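Adenylosuccinate lyase (Francisella tularensis subsp. tularensis SCHU S4, PDB 4EEI) probably cleaves adenylosuccinate, and likewise the SAICAR intermediate of purine synthesis, to release fumarate, with AMP as the other product of the first reaction. Local coordinates at residues 271-274 with 275-279. Numbering follows the deposited sequence.
With AMP (adenosine monophosphate), chain C.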
# COMPACT_ATOMS: atom_id res chain seq x y z
N PRO B 271 -20.31 16.29 -10.96
CA PRO B 271 -19.05 16.62 -10.28
C PRO B 271 -17.87 15.94 -10.96
O PRO B 271 -17.12 15.22 -10.31
CB PRO B 271 -19.25 16.04 -8.87
CG PRO B 271 -20.19 14.87 -9.09
CD PRO B 271 -21.12 15.30 -10.21
N ILE B 272 -17.68 16.18 -12.25
CA ILE B 272 -16.62 15.49 -12.98
C ILE B 272 -15.23 15.90 -12.52
O ILE B 272 -14.30 15.10 -12.57
CB ILE B 272 -16.74 15.69 -14.50
CG1 ILE B 272 -16.86 17.18 -14.83
CG2 ILE B 272 -17.91 14.87 -15.06
CD1 ILE B 272 -16.78 17.48 -16.32
N SER B 273 -15.08 17.13 -12.04
CA SER B 273 -13.75 17.57 -11.58
C SER B 273 -13.33 16.89 -10.29
O SER B 273 -12.21 16.38 -10.17
CB SER B 273 -13.72 19.10 -11.43
OG SER B 273 -12.42 19.53 -11.10
N THR B 274 -14.22 16.87 -9.31
CA THR B 274 -13.87 16.26 -8.04
C THR B 274 -13.73 14.74 -8.18
O THR B 274 -13.01 14.10 -7.40
CB THR B 274 -14.85 16.66 -6.92
OG1 THR B 274 -16.20 16.55 -7.40
CG2 THR B 274 -14.59 18.11 -6.52
N GLU B 275 -14.39 14.16 -9.18
CA GLU B 275 -14.18 12.73 -9.46
C GLU B 275 -12.79 12.50 -10.05
O GLU B 275 -12.05 11.62 -9.60
CB GLU B 275 -15.30 12.18 -10.36
CG GLU B 275 -16.61 12.03 -9.60
CD GLU B 275 -17.78 11.56 -10.46
OE1 GLU B 275 -17.56 11.07 -11.60
OE2 GLU B 275 -18.93 11.68 -9.98
N ASN B 276 -12.42 13.31 -11.03
CA ASN B 276 -11.06 13.31 -11.55
C ASN B 276 -10.02 13.43 -10.44
O ASN B 276 -9.03 12.69 -10.42
CB ASN B 276 -10.87 14.45 -12.58
CG ASN B 276 -9.44 14.54 -13.10
OD1 ASN B 276 -8.58 15.16 -12.48
ND2 ASN B 276 -9.19 13.92 -14.26
N LEU B 277 -10.25 14.34 -9.50
CA LEU B 277 -9.28 14.59 -8.44
C LEU B 277 -9.22 13.44 -7.43
O LEU B 277 -8.21 13.24 -6.76
CB LEU B 277 -9.58 15.92 -7.73
CG LEU B 277 -9.48 17.15 -8.63
CD1 LEU B 277 -10.14 18.35 -7.98
CD2 LEU B 277 -8.04 17.46 -8.97
N THR B 278 -10.30 12.68 -7.33
CA THR B 278 -10.28 11.50 -6.48
C THR B 278 -9.31 10.49 -7.09
O THR B 278 -8.53 9.82 -6.37
CB THR B 278 -11.70 10.92 -6.35
OG1 THR B 278 -12.56 11.90 -5.75
CG2 THR B 278 -11.69 9.66 -5.49
N GLY B 279 -9.33 10.38 -8.41
CA GLY B 279 -8.40 9.52 -9.13
C GLY B 279 -6.97 9.97 -8.90
O GLY B 279 -6.06 9.16 -8.68
P AMP C . -10.78 12.31 -17.00
O1P AMP C . -9.62 13.22 -17.30
O2P AMP C . -11.35 12.47 -15.62
O3P AMP C . -10.56 10.88 -17.41
O5' AMP C . -11.95 12.83 -17.97
C5' AMP C . -13.18 12.12 -18.09
C4' AMP C . -13.90 12.58 -19.35
O4' AMP C . -15.11 11.83 -19.53
C3' AMP C . -14.29 14.04 -19.25
O3' AMP C . -13.97 14.69 -20.49
C2' AMP C . -15.79 14.03 -19.06
O2' AMP C . -16.39 15.15 -19.71
C1' AMP C . -16.21 12.73 -19.72
N9 AMP C . -17.45 12.19 -19.12
C8 AMP C . -18.30 12.85 -18.31
N7 AMP C . -19.33 12.06 -17.94
C5 AMP C . -19.15 10.86 -18.52
C6 AMP C . -19.87 9.56 -18.56
N6 AMP C . -21.02 9.39 -17.87
N1 AMP C . -19.33 8.57 -19.29
C2 AMP C . -18.19 8.73 -19.97
N3 AMP C . -17.48 9.87 -19.99
C4 AMP C . -17.91 10.95 -19.30
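Thr278 turns its hydroxyl beside its own backbone N (chi1 -61°), which carries OG1 back to Thr274 O one turn earlier, at 2.8 Å. Thr278 N also donates to Thr274 O, at 3.1 Å and from above the carbonyl plane, so Thr274 O is gripped twice by one residue. Glu275 CG likewise lies beside its backbone N, and the extended chain beyond it runs back along the first turn: CG packs 3.3 Å from Pro271 O, and OE2 comes 3.5 Å from CG of the proline ring. OE1 is bound by Ile303 N of the second subunit and His141 ND1 of the third, which fixes the carboxylate. Pro271 is the N-cap residue, and its carbonyl starts the i to i+4 ladder by accepting from Glu275 N; Ile272 O accepts from Asn276 N at 3.0 Å in a nearly straight bond (168°). On the ligand side, Asn276 ND2 donates to AMP O2P at 2.9 Å, again almost linearly (179°), while Ile272 CG2 lies 3.8 Å from AMP C8. The first two turns of helix 272-293 therefore line a nucleotide site completed by another subunit, including its Ser306 and Arg310. Within their own chain, they are flanked by helix 217-244, touched by Glu275 and Thr278, and by helix 304-333, on which Asn276 and Leu277 pack.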